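Local structure of lipase (Pelosinus fermentans, 5AH0) at residues N2-V7 / W152-T157; Y39-Y44 / L376-S381; L168-N173 / Y297-Q302; S211-S214 / N220-F223; G243-N248 / G303-D308. The protein hydrolyses ester bonds as a lipase of the alpha/beta-hydrolase clan, and also breaks down the synthetic polyester poly(butylene adipate-co-terephthalate). All blocks are in the same frame, centred on the assembly; numbering follows the deposited sequence.

Contact 1. Residues N2-V7 / W152-T157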
# COMPACT_ATOMS: atom_id res chain seq x y z
N ASN A 2 -2.99 23.07 -11.20
CA ASN A 2 -2.14 21.91 -10.93
C ASN A 2 -2.14 20.94 -12.11
O ASN A 2 -3.20 20.64 -12.66
CB ASN A 2 -2.64 21.21 -9.65
CG ASN A 2 -1.78 20.02 -9.24
OD1 ASN A 2 -1.42 19.16 -10.05
ND2 ASN A 2 -1.48 19.95 -7.95
N SER A 3 -0.97 20.46 -12.50
CA SER A 3 -0.84 19.45 -13.56
C SER A 3 0.10 18.29 -13.20
O SER A 3 0.53 17.53 -14.07
CB SER A 3 -0.36 20.07 -14.86
OG SER A 3 -1.47 20.48 -15.64
N TYR A 4 0.44 18.17 -11.92
CA TYR A 4 1.20 17.03 -11.45
C TYR A 4 0.47 15.73 -11.78
O TYR A 4 -0.77 15.62 -11.62
CB TYR A 4 1.43 17.12 -9.95
CG TYR A 4 2.10 18.39 -9.50
CD1 TYR A 4 3.20 18.92 -10.19
CD2 TYR A 4 1.64 19.06 -8.38
CE1 TYR A 4 3.81 20.10 -9.77
CE2 TYR A 4 2.24 20.23 -7.95
CZ TYR A 4 3.33 20.75 -8.64
OH TYR A 4 3.90 21.91 -8.19
N PRO A 5 1.22 14.72 -12.24
CA PRO A 5 0.62 13.42 -12.51
C PRO A 5 0.27 12.68 -11.23
O PRO A 5 0.73 13.04 -10.14
CB PRO A 5 1.71 12.69 -13.29
CG PRO A 5 2.98 13.35 -12.88
CD PRO A 5 2.64 14.78 -12.64
N ILE A 6 -0.54 11.64 -11.39
CA ILE A 6 -0.92 10.76 -10.29
C ILE A 6 -0.15 9.44 -10.39
O ILE A 6 -0.08 8.84 -11.46
CB ILE A 6 -2.41 10.47 -10.31
CG1 ILE A 6 -3.20 11.69 -9.87
CG2 ILE A 6 -2.72 9.28 -9.44
CD1 ILE A 6 -4.70 11.58 -10.11
N VAL A 7 0.43 8.99 -9.27
CA VAL A 7 1.06 7.68 -9.22
C VAL A 7 0.29 6.78 -8.27
O VAL A 7 0.13 7.10 -7.09
CB VAL A 7 2.55 7.78 -8.78
CG1 VAL A 7 3.08 6.42 -8.33
CG2 VAL A 7 3.39 8.31 -9.91
N TRP A 152 9.20 16.39 -3.60
CA TRP A 152 8.74 15.92 -4.90
C TRP A 152 7.28 15.45 -4.93
O TRP A 152 6.78 14.96 -5.95
CB TRP A 152 9.65 14.77 -5.36
CG TRP A 152 11.07 15.17 -5.63
CD1 TRP A 152 11.63 16.41 -5.47
CD2 TRP A 152 12.13 14.31 -6.09
NE1 TRP A 152 12.96 16.38 -5.82
CE2 TRP A 152 13.29 15.11 -6.20
CE3 TRP A 152 12.20 12.96 -6.42
CZ2 TRP A 152 14.50 14.58 -6.63
CZ3 TRP A 152 13.41 12.44 -6.85
CH2 TRP A 152 14.54 13.25 -6.95
N VAL A 153 6.60 15.59 -3.80
CA VAL A 153 5.25 15.07 -3.67
C VAL A 153 4.34 16.20 -3.22
O VAL A 153 4.68 16.93 -2.28
CB VAL A 153 5.18 13.90 -2.67
CG1 VAL A 153 3.73 13.48 -2.41
CG2 VAL A 153 6.01 12.74 -3.17
N HIS A 154 3.22 16.38 -3.90
CA HIS A 154 2.34 17.50 -3.58
C HIS A 154 1.24 17.07 -2.62
O HIS A 154 0.86 17.81 -1.71
CB HIS A 154 1.75 18.10 -4.85
CG HIS A 154 1.24 19.49 -4.67
ND1 HIS A 154 -0.09 19.79 -4.55
CD2 HIS A 154 1.91 20.67 -4.54
CE1 HIS A 154 -0.24 21.10 -4.38
NE2 HIS A 154 0.96 21.65 -4.37
N SER A 155 0.70 15.88 -2.84
CA SER A 155 -0.35 15.37 -1.99
C SER A 155 -0.26 13.88 -1.80
O SER A 155 0.30 13.16 -2.63
CB SER A 155 -1.72 15.70 -2.57
OG SER A 155 -1.87 15.10 -3.85
N ILE A 156 -0.85 13.42 -0.71
CA ILE A 156 -0.95 12.01 -0.44
C ILE A 156 -2.41 11.68 -0.14
O ILE A 156 -3.02 12.24 0.78
CB ILE A 156 -0.05 11.59 0.74
CG1 ILE A 156 1.41 11.57 0.31
CG2 ILE A 156 -0.48 10.24 1.31
CD1 ILE A 156 2.33 10.96 1.35
N THR A 157 -2.99 10.78 -0.93
CA THR A 157 -4.32 10.29 -0.65
C THR A 157 -4.21 8.83 -0.29
O THR A 157 -3.65 8.05 -1.06
CB THR A 157 -5.25 10.45 -1.85
OG1 THR A 157 -5.37 11.84 -2.18
CG2 THR A 157 -6.64 9.88 -1.53
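The Tyr4 ring lays its CE2 corner over one face of the His154 imidazole. Tyr4 CE2 comes within 3.5 Å of His154 CD2. The neighbouring atom Tyr4 CD2 lies 3.7 Å from His154 CB. The two side chains cross at about a right angle, and the ring planes are 48° apart. His154 has CG anti to its backbone N (chi1 -160°), which carries the imidazole out to meet Tyr4. The Asn2 and His154 side chains point at each other from opposite directions. Asn2 ND2 is 3.7 Å from His154 ND1, a packing distance. The other end of this amide makes an Asx turn: Tyr4 N donates to Asn2 OD1 at 2.8 Å. Asn2 OD1 is also hydrogen-bonded to His109 NE2, so two bonds hold the amide. The turn fixes Tyr4 close to Asn2, and both side chains are kept beside His154. Leu383 also touches His154, and Ile385 touches Tyr4. The contact lies just ahead of strand 6-9 and at the start of strand 153-159 of the parallel sheet. Strand 108-113 runs between them and pairs with both, while helix 370-380 packs on Ile6, Ser155 and Thr157.

Contact 2. Residues Y39-Y44 / L376-S381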
# COMPACT_ATOMS: atom_id res chain seq x y z
N TYR A 39 -9.03 10.80 -19.84
CA TYR A 39 -9.77 12.00 -19.45
C TYR A 39 -8.85 13.21 -19.33
O TYR A 39 -9.33 14.32 -19.11
CB TYR A 39 -10.48 11.80 -18.12
CG TYR A 39 -11.77 11.05 -18.20
CD1 TYR A 39 -12.77 11.41 -19.12
CD2 TYR A 39 -12.01 9.97 -17.35
CE1 TYR A 39 -13.97 10.71 -19.17
CE2 TYR A 39 -13.20 9.27 -17.39
CZ TYR A 39 -14.18 9.63 -18.30
OH TYR A 39 -15.34 8.91 -18.32
N GLY A 40 -7.54 13.01 -19.44
CA GLY A 40 -6.60 14.11 -19.37
C GLY A 40 -5.85 14.18 -18.05
O GLY A 40 -4.98 15.02 -17.86
N TYR A 41 -6.22 13.32 -17.11
CA TYR A 41 -5.52 13.22 -15.85
C TYR A 41 -4.43 12.15 -15.91
O TYR A 41 -4.71 10.98 -15.65
CB TYR A 41 -6.51 12.92 -14.72
CG TYR A 41 -7.53 14.02 -14.59
CD1 TYR A 41 -7.20 15.21 -13.94
CD2 TYR A 41 -8.80 13.90 -15.14
CE1 TYR A 41 -8.11 16.25 -13.84
CE2 TYR A 41 -9.72 14.94 -15.05
CZ TYR A 41 -9.37 16.10 -14.39
OH TYR A 41 -10.26 17.14 -14.28
N THR A 42 -3.20 12.55 -16.24
CA THR A 42 -2.10 11.60 -16.35
C THR A 42 -1.95 10.78 -15.09
O THR A 42 -1.75 11.33 -14.01
CB THR A 42 -0.77 12.30 -16.62
OG1 THR A 42 -0.85 13.05 -17.85
CG2 THR A 42 0.36 11.28 -16.73
N ALA A 43 -2.05 9.46 -15.24
CA ALA A 43 -1.89 8.56 -14.10
C ALA A 43 -0.96 7.43 -14.46
O ALA A 43 -1.00 6.90 -15.58
CB ALA A 43 -3.21 8.01 -13.65
N TYR A 44 -0.11 7.08 -13.51
CA TYR A 44 0.84 6.00 -13.65
C TYR A 44 0.58 4.96 -12.58
O TYR A 44 -0.05 5.27 -11.56
CB TYR A 44 2.27 6.53 -13.53
CG TYR A 44 2.64 7.56 -14.56
CD1 TYR A 44 2.77 7.21 -15.89
CD2 TYR A 44 2.85 8.89 -14.21
CE1 TYR A 44 3.13 8.16 -16.85
CE2 TYR A 44 3.20 9.85 -15.16
CZ TYR A 44 3.34 9.48 -16.48
OH TYR A 44 3.68 10.42 -17.44
N LEU A 376 -11.74 12.36 -7.75
CA LEU A 376 -10.55 12.52 -6.92
C LEU A 376 -9.45 13.24 -7.68
O LEU A 376 -8.88 14.20 -7.16
CB LEU A 376 -10.05 11.17 -6.40
CG LEU A 376 -8.70 11.18 -5.67
CD1 LEU A 376 -8.67 12.23 -4.54
CD2 LEU A 376 -8.33 9.78 -5.12
N ALA A 377 -9.15 12.79 -8.90
CA ALA A 377 -8.11 13.44 -9.71
C ALA A 377 -8.39 14.93 -9.94
O ALA A 377 -7.47 15.74 -9.89
CB ALA A 377 -7.97 12.74 -11.04
N GLU A 378 -9.65 15.28 -10.20
CA GLU A 378 -10.05 16.68 -10.36
C GLU A 378 -9.70 17.47 -9.12
O GLU A 378 -9.12 18.55 -9.22
CB GLU A 378 -11.55 16.81 -10.63
CG GLU A 378 -12.03 16.23 -11.95
CD GLU A 378 -13.56 16.25 -12.10
OE1 GLU A 378 -14.27 16.37 -11.07
OE2 GLU A 378 -14.05 16.15 -13.24
N LYS A 379 -10.04 16.92 -7.95
CA LYS A 379 -9.77 17.59 -6.69
C LYS A 379 -8.27 17.82 -6.55
O LYS A 379 -7.82 18.92 -6.19
CB LYS A 379 -10.30 16.77 -5.51
CG LYS A 379 -10.22 17.51 -4.17
CD LYS A 379 -11.21 16.96 -3.12
CE LYS A 379 -10.78 15.59 -2.60
NZ LYS A 379 -9.43 15.71 -1.98
N LEU A 380 -7.49 16.80 -6.88
CA LEU A 380 -6.04 16.85 -6.74
C LEU A 380 -5.42 17.85 -7.71
O LEU A 380 -4.35 18.38 -7.45
CB LEU A 380 -5.44 15.46 -6.96
CG LEU A 380 -5.83 14.44 -5.89
CD1 LEU A 380 -5.25 13.09 -6.22
CD2 LEU A 380 -5.34 14.92 -4.53
N SER A 381 -6.10 18.10 -8.82
CA SER A 381 -5.58 19.01 -9.82
C SER A 381 -6.06 20.43 -9.56
O SER A 381 -5.70 21.36 -10.27
CB SER A 381 -5.99 18.57 -11.23
OG SER A 381 -7.36 18.85 -11.46
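The Tyr41 ring has Ala377 CB and Glu378 N over one face and Ser381 OG at its edge, near the ring plane. Ala377 CB makes a CH-pi contact. It sits 4.2 Å from the centroid of the Tyr41 ring and 28° off the ring normal. Its nearest ring atom is Tyr41 CG, 3.8 Å from Ala377 CB. Ser381 OG approaches Tyr41 CE1 at 3.6 Å. That hydroxyl is turned back into the helix end, where Ser381 OG donates to Glu378 O at 2.9 Å. Tyr41 CG is anti to the carbonyl carbon (chi1 -61°), and this sends the ring along the last turn of helix 370-380. The phenol oxygen ends beside the aliphatic part of Glu378, with Tyr41 OH 3.1 Å from Glu378 CG. The carboxylate plane is inclined 62° to the ring, and its OE2 forms a salt bridge with Lys374. Tyr41 follows Gly40, whose positive phi belongs to a Schellman motif ending helix 32-38, and leads into strand 43-46. With alanine in place of Tyr41, the Ala377 methyl would probably lose its aromatic cover, and a gap would be likely to open beside Glu378. The contact is thus mainly apolar: the ring packs on a methyl and a methylene, while the polar ends of Glu378 and Ser381 are engaged within helix 370-380 and its end.

Contact 3. Residues L168-N173 / Y297-Q302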
# COMPACT_ATOMS: atom_id res chain seq x y z
N LEU A 168 -5.85 -7.96 11.86
CA LEU A 168 -5.67 -9.10 10.97
C LEU A 168 -4.24 -9.59 11.03
O LEU A 168 -3.98 -10.79 11.00
CB LEU A 168 -6.01 -8.74 9.53
CG LEU A 168 -6.11 -9.95 8.59
CD1 LEU A 168 -7.50 -10.59 8.66
CD2 LEU A 168 -5.76 -9.58 7.18
N ALA A 169 -3.30 -8.66 11.12
CA ALA A 169 -1.88 -9.02 11.16
C ALA A 169 -1.43 -9.38 12.58
O ALA A 169 -0.39 -10.02 12.75
CB ALA A 169 -1.02 -7.89 10.60
N ASP A 170 -2.20 -8.97 13.59
CA ASP A 170 -1.86 -9.31 14.98
C ASP A 170 -2.09 -10.79 15.26
O ASP A 170 -1.42 -11.37 16.12
CB ASP A 170 -2.67 -8.46 15.97
CG ASP A 170 -2.24 -6.99 15.99
OD1 ASP A 170 -1.67 -6.50 15.00
OD2 ASP A 170 -2.46 -6.31 17.02
N GLY A 171 -3.04 -11.39 14.55
CA GLY A 171 -3.35 -12.80 14.68
C GLY A 171 -2.30 -13.73 14.09
O GLY A 171 -2.43 -14.95 14.16
N ILE A 172 -1.26 -13.15 13.49
CA ILE A 172 -0.12 -13.89 12.95
C ILE A 172 -0.48 -14.99 11.94
O ILE A 172 -0.12 -14.89 10.77
CB ILE A 172 0.70 -14.53 14.08
CG1 ILE A 172 1.24 -13.44 15.00
CG2 ILE A 172 1.84 -15.35 13.49
CD1 ILE A 172 1.99 -13.96 16.21
N ASN A 173 -1.18 -16.02 12.38
CA ASN A 173 -1.48 -17.14 11.50
C ASN A 173 -2.50 -16.80 10.43
O ASN A 173 -2.50 -17.37 9.34
CB ASN A 173 -1.98 -18.33 12.31
CG ASN A 173 -0.91 -19.36 12.54
OD1 ASN A 173 0.11 -19.37 11.84
ND2 ASN A 173 -1.12 -20.23 13.52
N TYR A 297 -12.22 -9.81 17.32
CA TYR A 297 -10.92 -9.88 17.97
C TYR A 297 -10.71 -8.72 18.94
O TYR A 297 -10.70 -7.57 18.54
CB TYR A 297 -9.80 -9.91 16.93
CG TYR A 297 -8.43 -9.95 17.54
CD1 TYR A 297 -7.85 -11.16 17.92
CD2 TYR A 297 -7.70 -8.79 17.74
CE1 TYR A 297 -6.60 -11.21 18.49
CE2 TYR A 297 -6.43 -8.82 18.31
CZ TYR A 297 -5.88 -10.04 18.68
OH TYR A 297 -4.63 -10.08 19.24
N THR A 298 -10.54 -9.04 20.22
CA THR A 298 -10.18 -8.03 21.21
C THR A 298 -8.92 -8.46 21.97
O THR A 298 -8.55 -9.62 21.96
CB THR A 298 -11.32 -7.75 22.21
OG1 THR A 298 -11.68 -8.95 22.90
CG2 THR A 298 -12.54 -7.21 21.47
N ARG A 299 -8.26 -7.50 22.61
CA ARG A 299 -7.04 -7.82 23.34
C ARG A 299 -6.71 -6.75 24.36
O ARG A 299 -6.66 -5.56 24.04
CB ARG A 299 -5.87 -7.99 22.38
CG ARG A 299 -4.61 -8.47 23.04
CD ARG A 299 -3.49 -8.42 22.06
NE ARG A 299 -3.12 -7.05 21.74
CZ ARG A 299 -2.89 -6.60 20.51
NH1 ARG A 299 -3.01 -7.41 19.47
NH2 ARG A 299 -2.55 -5.33 20.33
N ASN A 300 -6.44 -7.20 25.58
CA ASN A 300 -6.14 -6.29 26.68
C ASN A 300 -4.85 -6.74 27.34
O ASN A 300 -4.86 -7.24 28.46
CB ASN A 300 -7.27 -6.27 27.70
CG ASN A 300 -7.19 -5.09 28.63
OD1 ASN A 300 -6.65 -4.04 28.28
ND2 ASN A 300 -7.70 -5.25 29.85
N GLU A 301 -3.74 -6.60 26.63
CA GLU A 301 -2.45 -7.00 27.17
C GLU A 301 -1.57 -5.79 27.40
O GLU A 301 -1.64 -4.80 26.68
CB GLU A 301 -1.76 -8.01 26.25
CG GLU A 301 -2.55 -9.29 26.09
CD GLU A 301 -2.01 -10.18 24.98
OE1 GLU A 301 -0.89 -9.92 24.49
OE2 GLU A 301 -2.72 -11.14 24.60
N GLN A 302 -0.72 -5.89 28.41
CA GLN A 302 0.18 -4.79 28.74
C GLN A 302 1.34 -4.75 27.74
O GLN A 302 1.85 -5.79 27.32
CB GLN A 302 0.64 -4.93 30.19
CG GLN A 302 1.13 -6.32 30.56
CD GLN A 302 1.49 -6.44 32.03
OE1 GLN A 302 1.41 -5.47 32.79
NE2 GLN A 302 1.87 -7.65 32.46
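Arg299 starts out extended, with CG anti to the backbone N (chi1 -174°), and then bends at chi3 (70°) to turn its guanidinium toward Asp170. The bend brings one edge of the guanidinium up to the buried carboxylate. Arg299 NH1 donates to Asp170 OD2 at 2.7 Å, and the bond is almost straight at 173°. The oxygen is met on its anti side, and the two flat groups are nearly coplanar. Only NH1 of Arg299 bonds to the carboxylate in this salt bridge. Tyr297 provides a second partner for the same nitrogen. Arg299 NH1 donates to Tyr297 OH at 3.1 Å, and NH1 lies at the edge of the phenol ring, in its plane. Tyr297 OH also packs at 4.1 Å from Asp170 CB. The salt bridge joins the short helix 167-170, which follows strand 153-159 of the alpha/beta-hydrolase sheet, to the long loop after helix 288-294. Asp170 OD2 has another partner in Thr241 OG1, which bonds it from the start of helix 241-250. On the arginine side, Arg299 NH2 donates to the backbone carbonyl of Val305. Arg304 adds a long, weak ion pair to the same Asp170 oxygen, so two arginines gather round one carboxylate.

Contact 4. Residues S211-S214 / N220-F223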
# COMPACT_ATOMS: atom_id res chain seq x y z
N SER A 211 12.03 -23.05 -11.29
CA SER A 211 11.54 -23.47 -12.60
C SER A 211 10.61 -24.66 -12.49
O SER A 211 10.88 -25.60 -11.74
CB SER A 211 12.71 -23.81 -13.53
OG SER A 211 12.25 -24.49 -14.69
N GLY A 212 9.49 -24.61 -13.20
CA GLY A 212 8.55 -25.72 -13.21
C GLY A 212 7.81 -25.92 -11.90
O GLY A 212 7.11 -26.92 -11.72
N GLU A 213 7.97 -24.98 -10.98
CA GLU A 213 7.26 -25.01 -9.71
C GLU A 213 5.85 -24.48 -9.90
O GLU A 213 5.66 -23.42 -10.50
CB GLU A 213 8.00 -24.21 -8.64
CG GLU A 213 7.39 -24.27 -7.25
CD GLU A 213 8.27 -23.59 -6.20
OE1 GLU A 213 8.91 -22.57 -6.53
OE2 GLU A 213 8.33 -24.09 -5.05
N SER A 214 4.86 -25.21 -9.41
CA SER A 214 3.47 -24.77 -9.51
C SER A 214 3.24 -23.54 -8.64
O SER A 214 3.97 -23.32 -7.67
CB SER A 214 2.52 -25.89 -9.11
OG SER A 214 2.47 -26.01 -7.70
N ASN A 220 2.91 -21.78 -0.98
CA ASN A 220 3.14 -22.47 0.29
C ASN A 220 4.58 -22.35 0.77
O ASN A 220 4.82 -22.14 1.96
CB ASN A 220 2.73 -23.94 0.20
CG ASN A 220 1.23 -24.12 0.24
OD1 ASN A 220 0.51 -23.30 0.82
ND2 ASN A 220 0.74 -25.20 -0.36
N ARG A 221 5.54 -22.48 -0.14
CA ARG A 221 6.94 -22.41 0.26
C ARG A 221 7.26 -21.01 0.81
O ARG A 221 8.01 -20.88 1.77
CB ARG A 221 7.85 -22.75 -0.92
CG ARG A 221 9.35 -22.65 -0.62
CD ARG A 221 10.18 -23.31 -1.72
NE ARG A 221 10.03 -22.63 -3.01
CZ ARG A 221 10.75 -21.58 -3.41
NH1 ARG A 221 11.69 -21.07 -2.62
NH2 ARG A 221 10.52 -21.04 -4.60
N VAL A 222 6.65 -19.98 0.24
CA VAL A 222 6.88 -18.62 0.72
C VAL A 222 6.41 -18.39 2.15
O VAL A 222 7.16 -17.85 2.97
CB VAL A 222 6.17 -17.59 -0.19
CG1 VAL A 222 6.06 -16.23 0.52
CG2 VAL A 222 6.88 -17.48 -1.53
N PHE A 223 5.19 -18.81 2.46
CA PHE A 223 4.57 -18.51 3.76
C PHE A 223 4.80 -19.61 4.81
O PHE A 223 4.34 -19.50 5.95
CB PHE A 223 3.08 -18.24 3.56
CG PHE A 223 2.81 -16.99 2.77
CD1 PHE A 223 2.83 -15.74 3.38
CD2 PHE A 223 2.58 -17.06 1.41
CE1 PHE A 223 2.60 -14.59 2.65
CE2 PHE A 223 2.34 -15.91 0.67
CZ PHE A 223 2.36 -14.67 1.29
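The carboxylate of Glu213 and the guanidinium of Arg221 meet nearly coplanar, their planes only 9° apart. Their side chains cross obliquely on the way there. Arg221 presents its side edge, the one formed by NE and NH2. Arg221 NH2 donates to Glu213 OE1 at 2.9 Å. Arg221 NE donates to Glu213 OE2 at 3.0 Å. Both carboxylate oxygens use their syn lone pairs, and both bonds are close to straight at 161° and 164°. Glu213 reaches out with an extended chain, its CG anti to the backbone N. Arg221 instead bends at chi3 to set its edge against the acid. The contact reaches from the last turn of helix 215-223 back to the loop ahead of its first turn. Ser214 is the N-cap, its OG bonded to Asp217 N, so Glu213 stands just ahead of the helix. The preceding loop adds two bonds: Lys210 N to Glu213 OE1, and Arg221 NH2 to Asn208 O. A leucine in place of Arg221 would probably leave the Glu213 charge without its mate and the Asn208 carbonyl without this donor. Two parallel bonds probably restrict turning of both flat groups, so this surface salt bridge is directional as well as electrostatic, tying helix to loop.

Contact 5. Residues G243-N248 / G303-D308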
# COMPACT_ATOMS: atom_id res chain seq x y z
N GLY A 243 3.84 -3.05 14.86
CA GLY A 243 4.78 -2.49 13.90
C GLY A 243 4.40 -1.12 13.36
O GLY A 243 5.26 -0.28 13.10
N ALA A 244 3.10 -0.89 13.18
CA ALA A 244 2.64 0.38 12.62
C ALA A 244 2.98 1.50 13.60
O ALA A 244 3.47 2.57 13.22
CB ALA A 244 1.15 0.34 12.34
N ARG A 245 2.71 1.20 14.86
CA ARG A 245 3.07 2.03 15.99
C ARG A 245 4.49 2.52 15.84
O ARG A 245 4.77 3.72 15.93
CB ARG A 245 2.91 1.21 17.27
CG ARG A 245 2.61 2.01 18.47
CD ARG A 245 2.14 1.14 19.63
NE ARG A 245 3.00 -0.00 19.90
CZ ARG A 245 2.94 -0.70 21.03
NH1 ARG A 245 2.08 -0.33 21.97
NH2 ARG A 245 3.73 -1.74 21.23
N VAL A 246 5.39 1.57 15.60
CA VAL A 246 6.81 1.85 15.45
C VAL A 246 7.05 2.79 14.28
O VAL A 246 7.79 3.78 14.40
CB VAL A 246 7.61 0.55 15.25
CG1 VAL A 246 9.07 0.86 14.92
CG2 VAL A 246 7.52 -0.32 16.49
N LEU A 247 6.44 2.48 13.14
CA LEU A 247 6.58 3.31 11.95
C LEU A 247 6.12 4.74 12.23
O LEU A 247 6.74 5.71 11.79
CB LEU A 247 5.78 2.71 10.78
CG LEU A 247 6.03 3.26 9.38
CD1 LEU A 247 7.35 2.73 8.86
CD2 LEU A 247 4.90 2.86 8.43
N ASN A 248 5.04 4.87 13.00
CA ASN A 248 4.45 6.16 13.32
C ASN A 248 5.37 7.10 14.07
O ASN A 248 5.22 8.32 14.00
CB ASN A 248 3.17 5.96 14.14
CG ASN A 248 2.01 5.50 13.29
OD1 ASN A 248 2.16 5.22 12.10
ND2 ASN A 248 0.83 5.40 13.91
N GLY A 303 1.69 -3.55 27.31
CA GLY A 303 2.78 -3.37 26.37
C GLY A 303 2.35 -3.32 24.91
O GLY A 303 3.08 -2.80 24.06
N ARG A 304 1.17 -3.85 24.60
CA ARG A 304 0.66 -3.79 23.24
C ARG A 304 -0.54 -2.86 23.15
O ARG A 304 -1.16 -2.55 24.17
CB ARG A 304 0.27 -5.19 22.73
CG ARG A 304 1.45 -6.11 22.47
CD ARG A 304 0.97 -7.48 22.02
NE ARG A 304 0.99 -7.63 20.57
CZ ARG A 304 0.30 -8.56 19.91
NH1 ARG A 304 -0.47 -9.40 20.59
NH2 ARG A 304 0.36 -8.64 18.59
N VAL A 305 -0.87 -2.43 21.94
CA VAL A 305 -2.05 -1.59 21.70
C VAL A 305 -3.29 -2.31 22.20
O VAL A 305 -3.54 -3.46 21.85
CB VAL A 305 -2.20 -1.27 20.21
CG1 VAL A 305 -3.48 -0.48 19.94
CG2 VAL A 305 -0.98 -0.52 19.71
N ILE A 306 -4.08 -1.63 23.04
CA ILE A 306 -5.28 -2.24 23.60
C ILE A 306 -6.37 -2.24 22.54
O ILE A 306 -6.66 -1.21 21.93
CB ILE A 306 -5.78 -1.53 24.88
CG1 ILE A 306 -5.08 -2.08 26.13
CG2 ILE A 306 -7.27 -1.76 25.06
CD1 ILE A 306 -3.58 -1.83 26.21
N ILE A 307 -6.95 -3.42 22.30
CA ILE A 307 -7.92 -3.60 21.23
C ILE A 307 -9.31 -3.91 21.78
O ILE A 307 -9.60 -5.01 22.25
CB ILE A 307 -7.45 -4.69 20.29
CG1 ILE A 307 -6.18 -4.19 19.59
CG2 ILE A 307 -8.54 -5.05 19.26
CD1 ILE A 307 -5.41 -5.27 18.94
N ASP A 308 -10.17 -2.90 21.67
CA ASP A 308 -11.48 -2.88 22.29
C ASP A 308 -12.57 -2.79 21.24
O ASP A 308 -12.29 -2.84 20.04
CB ASP A 308 -11.59 -1.70 23.23
CG ASP A 308 -11.55 -0.38 22.49
OD1 ASP A 308 -10.43 0.06 22.13
OD2 ASP A 308 -12.62 0.21 22.23
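This is a surface contact in which one arginine of helix 241-250 reaches across to a backbone carbonyl in the long loop after helix 288-294. Arg245 carries it. Its guanidinium meets Gly303 O at the edge and in its own plane. Arg245 NH2 donates to Gly303 O at 3.1 Å, with an N-H...O angle of 159°. The donor also lies in the carbonyl plane. Arg245 NH1 adds a weak bond to Gly303 O at 3.4 Å. One carbonyl oxygen is thus shared, unequally, by both terminal nitrogens. The arginine has CG anti to the backbone N (chi1 -153°), and the bend at chi3 lays CD against Val305 and turns the guanidinium to Gly303 O. The side chains of Arg245 and Val305 run antiparallel past one another, with Arg245 CD 3.5 Å from Val305 CG2. Gly303 itself has a positive phi of 94°, a backbone shape suited to glycine. Two loop residues also meet this helix: Arg304 forms a salt bridge with Asp242, and Trp329 makes a cation-pi contact with Arg245. The charge of Arg245 is probably eased by a carbonyl oxygen and an aromatic ring, with no carboxylate of the two segments bonded to it. Its polar end probably helps hold the loop backbone at Gly303, while its CD methylene packs on a valine methyl.

From the N terminus, contact 1 closes the loop from residues 2-7 to 152-157, joining the starts of two sheet strands. Contact 2 opens within that loop, at 39-44, and closes near the C-terminal end at 376-381, so the two cross. They also touch, through backbone bonds of Ile6 with Thr42 and Tyr44. Contacts 3, 4 and 5 all fall within the span of contact 2. Contact 3 links 168-173 to 297-302 and encloses the short local loop of contact 4. Contact 5 opens inside contact 3 and closes just beyond it, so these two cross and touch. Contacts 3 and 5 tie helices 167-170 and 241-250 to one long loop, about 35 to 39 Å and 30 to 35 Å, centre to centre, from contacts 1 and 2.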